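Local coordinates for protein N-acetylglucosamine-6-phosphate deacetylase (Mycobacterium smegmatis, PDB 6FV4) that probably removes the acetyl group from N-acetylglucosamine-6-phosphate, as a metal-dependent deacetylase of the NagA family in mycobacterial carbohydrate metabolism, at residues B[244-256]-B[269-283]. The protein carries 1 engineered substitution. Numbering follows the deposited sequence.
Sequences LTEDSRVTVEMIV and ITQTVGPERLSLITA. Engineered in segment 269-283: A283 (natural residue Asp).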
# COMPACT_ATOMS: atom_id res chain seq x y z
N LEU B 244 -1.32 -0.02 -10.60
CA LEU B 244 -1.80 1.36 -10.60
C LEU B 244 -1.21 2.19 -9.46
O LEU B 244 -0.88 3.37 -9.65
CB LEU B 244 -3.33 1.39 -10.56
CG LEU B 244 -4.03 0.94 -11.85
CD1 LEU B 244 -5.47 0.56 -11.57
CD2 LEU B 244 -3.98 2.05 -12.91
N THR B 245 -1.06 1.60 -8.26
CA THR B 245 -0.46 2.36 -7.17
C THR B 245 1.05 2.50 -7.32
O THR B 245 1.62 3.48 -6.82
CB THR B 245 -0.78 1.73 -5.80
OG1 THR B 245 -0.45 0.34 -5.81
CG2 THR B 245 -2.25 1.89 -5.46
N GLU B 246 1.68 1.56 -8.03
CA GLU B 246 3.13 1.54 -8.14
C GLU B 246 3.66 2.67 -9.01
O GLU B 246 4.71 3.24 -8.72
CB GLU B 246 3.54 0.17 -8.68
CG GLU B 246 4.80 0.09 -9.49
CD GLU B 246 5.04 -1.34 -9.98
OE1 GLU B 246 4.61 -1.68 -11.10
OE2 GLU B 246 5.63 -2.13 -9.22
N ASP B 247 2.94 3.03 -10.08
CA ASP B 247 3.47 3.92 -11.11
C ASP B 247 3.11 5.39 -10.84
O ASP B 247 1.93 5.74 -10.72
CB ASP B 247 2.95 3.50 -12.48
CG ASP B 247 3.71 4.17 -13.61
OD1 ASP B 247 3.66 5.42 -13.70
OD2 ASP B 247 4.38 3.44 -14.37
N SER B 248 4.13 6.25 -10.79
CA SER B 248 3.92 7.65 -10.40
C SER B 248 3.09 8.43 -11.41
O SER B 248 2.57 9.50 -11.08
CB SER B 248 5.27 8.35 -10.21
OG SER B 248 6.01 8.37 -11.42
N ARG B 249 2.95 7.92 -12.64
CA ARG B 249 2.14 8.60 -13.65
C ARG B 249 0.64 8.49 -13.40
O ARG B 249 -0.14 9.19 -14.05
CB ARG B 249 2.44 8.03 -15.03
CG ARG B 249 3.82 8.39 -15.59
CD ARG B 249 4.09 7.62 -16.87
NE ARG B 249 4.34 6.21 -16.58
CZ ARG B 249 4.70 5.31 -17.49
NH1 ARG B 249 4.88 5.67 -18.76
NH2 ARG B 249 4.89 4.05 -17.12
N VAL B 250 0.22 7.59 -12.50
CA VAL B 250 -1.19 7.24 -12.36
C VAL B 250 -1.77 7.95 -11.15
O VAL B 250 -1.18 7.94 -10.06
CB VAL B 250 -1.37 5.72 -12.22
CG1 VAL B 250 -2.83 5.38 -11.92
CG2 VAL B 250 -0.89 5.01 -13.49
N THR B 251 -2.93 8.57 -11.33
CA THR B 251 -3.74 9.07 -10.23
C THR B 251 -4.93 8.14 -10.02
O THR B 251 -5.74 7.95 -10.93
CB THR B 251 -4.22 10.49 -10.49
OG1 THR B 251 -3.10 11.35 -10.72
CG2 THR B 251 -5.00 11.01 -9.28
N VAL B 252 -5.04 7.56 -8.80
CA VAL B 252 -6.08 6.58 -8.53
C VAL B 252 -7.33 7.27 -7.98
O VAL B 252 -7.25 8.18 -7.16
CB VAL B 252 -5.57 5.47 -7.59
CG1 VAL B 252 -4.50 4.64 -8.33
CG2 VAL B 252 -5.04 6.05 -6.26
N GLU B 253 -8.48 6.85 -8.48
CA GLU B 253 -9.77 7.25 -7.94
C GLU B 253 -10.11 6.35 -6.77
O GLU B 253 -9.82 5.16 -6.79
CB GLU B 253 -10.90 7.13 -8.98
CG GLU B 253 -10.82 8.04 -10.20
CD GLU B 253 -11.97 7.78 -11.17
OE1 GLU B 253 -12.78 6.83 -10.92
OE2 GLU B 253 -12.07 8.50 -12.20
N MET B 254 -10.76 6.92 -5.76
CA MET B 254 -11.31 6.08 -4.72
C MET B 254 -12.65 6.66 -4.30
O MET B 254 -12.78 7.87 -4.12
CB MET B 254 -10.34 5.96 -3.51
CG MET B 254 -10.80 5.00 -2.46
SD MET B 254 -9.49 4.46 -1.33
CE MET B 254 -8.27 3.78 -2.46
N ILE B 255 -13.65 5.79 -4.16
CA ILE B 255 -14.94 6.18 -3.60
C ILE B 255 -14.83 6.00 -2.09
O ILE B 255 -14.89 4.88 -1.58
CB ILE B 255 -16.10 5.35 -4.16
CG1 ILE B 255 -16.15 5.43 -5.69
CG2 ILE B 255 -17.41 5.84 -3.56
CD1 ILE B 255 -16.99 4.32 -6.33
N VAL B 256 -14.71 7.12 -1.37
CA VAL B 256 -14.64 7.08 0.09
C VAL B 256 -15.97 7.54 0.67
O VAL B 256 -16.08 8.64 1.23
CB VAL B 256 -13.46 7.93 0.59
CG1 VAL B 256 -13.18 7.66 2.06
CG2 VAL B 256 -12.22 7.60 -0.24
N ILE B 269 -3.88 3.16 0.83
CA ILE B 269 -3.55 3.65 -0.51
C ILE B 269 -2.96 5.06 -0.42
O ILE B 269 -1.98 5.37 -1.10
CB ILE B 269 -4.78 3.58 -1.43
CG1 ILE B 269 -5.17 2.12 -1.67
CG2 ILE B 269 -4.50 4.27 -2.79
CD1 ILE B 269 -4.03 1.24 -2.21
N THR B 270 -3.55 5.92 0.41
CA THR B 270 -2.97 7.24 0.58
C THR B 270 -1.53 7.14 1.05
O THR B 270 -0.64 7.83 0.53
CB THR B 270 -3.78 8.07 1.57
OG1 THR B 270 -5.13 8.20 1.10
CG2 THR B 270 -3.17 9.44 1.74
N GLN B 271 -1.27 6.25 2.03
CA GLN B 271 0.08 6.01 2.52
C GLN B 271 0.99 5.52 1.40
O GLN B 271 2.15 5.93 1.30
CB GLN B 271 -0.00 5.00 3.69
CG GLN B 271 1.27 4.66 4.43
CD GLN B 271 1.05 3.69 5.62
OE1 GLN B 271 -0.05 3.14 5.81
NE2 GLN B 271 2.10 3.50 6.41
N THR B 272 0.46 4.68 0.50
CA THR B 272 1.26 4.14 -0.60
C THR B 272 1.57 5.18 -1.68
O THR B 272 2.73 5.34 -2.08
CB THR B 272 0.55 2.93 -1.24
OG1 THR B 272 0.21 1.98 -0.23
CG2 THR B 272 1.44 2.25 -2.27
N VAL B 273 0.56 5.90 -2.18
CA VAL B 273 0.79 6.69 -3.39
C VAL B 273 1.20 8.13 -3.10
O VAL B 273 1.72 8.80 -3.99
CB VAL B 273 -0.44 6.70 -4.32
CG1 VAL B 273 -0.84 5.29 -4.62
CG2 VAL B 273 -1.61 7.48 -3.70
N GLY B 274 0.97 8.61 -1.88
CA GLY B 274 1.34 9.97 -1.52
C GLY B 274 0.19 10.94 -1.68
O GLY B 274 -0.90 10.57 -2.12
N PRO B 275 0.42 12.21 -1.34
CA PRO B 275 -0.68 13.19 -1.34
C PRO B 275 -1.12 13.66 -2.73
O PRO B 275 -2.19 14.27 -2.83
CB PRO B 275 -0.10 14.37 -0.54
CG PRO B 275 1.27 13.91 -0.03
CD PRO B 275 1.70 12.82 -0.94
N GLU B 276 -0.34 13.40 -3.78
CA GLU B 276 -0.60 13.91 -5.12
C GLU B 276 -1.35 12.93 -6.01
O GLU B 276 -1.71 13.31 -7.12
CB GLU B 276 0.70 14.24 -5.85
CG GLU B 276 1.12 15.68 -5.78
CD GLU B 276 1.11 16.17 -4.36
OE1 GLU B 276 0.60 17.28 -4.10
OE2 GLU B 276 1.59 15.41 -3.50
N ARG B 277 -1.52 11.68 -5.59
CA ARG B 277 -1.84 10.64 -6.55
C ARG B 277 -3.17 9.94 -6.28
O ARG B 277 -3.45 8.92 -6.90
CB ARG B 277 -0.70 9.61 -6.61
CG ARG B 277 0.61 10.16 -7.17
CD ARG B 277 1.56 9.02 -7.50
NE ARG B 277 0.82 7.92 -8.09
CZ ARG B 277 1.05 6.62 -7.90
NH1 ARG B 277 2.04 6.20 -7.12
NH2 ARG B 277 0.24 5.74 -8.49
N LEU B 278 -4.01 10.50 -5.41
CA LEU B 278 -5.35 9.97 -5.18
C LEU B 278 -6.39 11.05 -5.42
O LEU B 278 -6.23 12.18 -4.96
CB LEU B 278 -5.51 9.38 -3.76
CG LEU B 278 -6.83 8.61 -3.57
CD1 LEU B 278 -6.62 7.45 -2.59
CD2 LEU B 278 -7.95 9.49 -3.07
N SER B 279 -7.45 10.68 -6.14
CA SER B 279 -8.61 11.54 -6.37
C SER B 279 -9.82 10.98 -5.63
O SER B 279 -10.14 9.79 -5.78
CB SER B 279 -8.96 11.60 -7.87
OG SER B 279 -7.92 12.20 -8.60
N LEU B 280 -10.51 11.83 -4.89
CA LEU B 280 -11.80 11.47 -4.31
C LEU B 280 -12.87 11.69 -5.37
O LEU B 280 -12.85 12.72 -6.05
CB LEU B 280 -12.08 12.31 -3.07
CG LEU B 280 -11.07 12.07 -1.93
CD1 LEU B 280 -11.19 13.16 -0.89
CD2 LEU B 280 -11.32 10.74 -1.32
N ILE B 281 -13.75 10.71 -5.55
CA ILE B 281 -14.87 10.77 -6.48
C ILE B 281 -16.10 10.29 -5.73
O ILE B 281 -16.01 9.67 -4.67
CB ILE B 281 -14.65 9.92 -7.76
CG1 ILE B 281 -14.53 8.45 -7.39
CG2 ILE B 281 -13.43 10.40 -8.57
CD1 ILE B 281 -14.88 7.47 -8.48
N THR B 282 -17.26 10.58 -6.30
CA THR B 282 -18.50 10.07 -5.72
C THR B 282 -19.02 8.83 -6.43
O THR B 282 -19.63 7.97 -5.78
CB THR B 282 -19.60 11.14 -5.76
OG1 THR B 282 -19.92 11.50 -7.13
CG2 THR B 282 -19.16 12.38 -4.96
N ALA B 283 -18.82 8.74 -7.75
CA ALA B 283 -19.57 7.83 -8.60
C ALA B 283 -21.07 7.93 -8.32
O ALA B 283 -21.80 6.95 -8.39
CB ALA B 283 -19.07 6.38 -8.43
O HOH W 1 -7.95 10.52 -10.87
O HOH W 2 -2.98 14.09 -10.21
O HOH W 3 -14.55 9.61 -2.56
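R277 reaches into the hollow formed where the chain leaves the helix ending at E246 and turns through 247-250, and the carbonyls lining that hollow hold its guanidinium. V250 O accepts from two nitrogens side-on: R277 NE lies 2.8 Å from it in a fairly straight bond (157°), and NH2 adds a more bent one. At the far end of the group R277 NH1 donates to T245 O over 2.8 Å. Both acceptors lie near the guanidinium plane and set its rotation, while S248 CA lies over the rim of one face and V273 CB over the rim of the opposite face. The bend at chi3 turns the guanidinium back toward the helix end.

Next to R277, the side chain of T245 crosses those of I269 and V273, at the end of helix 263-273, at about a right angle, T245 CG2 lying 3.8 Å from both I269 CD1 and V273 CG1. I269 is a knob for strand 251-255 as well: M254 CE curls against it, 3.6 Å from I269 CG1, because the thioether chain bends at chi3, and V252 CG2 lies against I269 CG2.

The strands run parallel, 31° apart. S279 N to V252 O is short and nearly straight (2.7 Å, 172°), but I281 N to M254 O is long and weak; here a water joins M254 O, V256 N and I281 O. On the face opposite V252, M254 and L278, I281 crosses E253 and I255; I255 CD1 touches CB of the engineered A283, Asp in the natural protein.

Strands 251-255 and 278-281 with helix 263-273 form a beta-alpha-beta unit of the amidohydrolase barrel. Strand 222-223 borders 251-255, strand 63-76 packs on I281, and E253 OE1 is hydrogen-bonded to ND1 of the zinc ligand H72, a second-shell contact. Helix 209-217 touches V250, helix 339-357 touches S279, and the second subunit packs on T245 and T272.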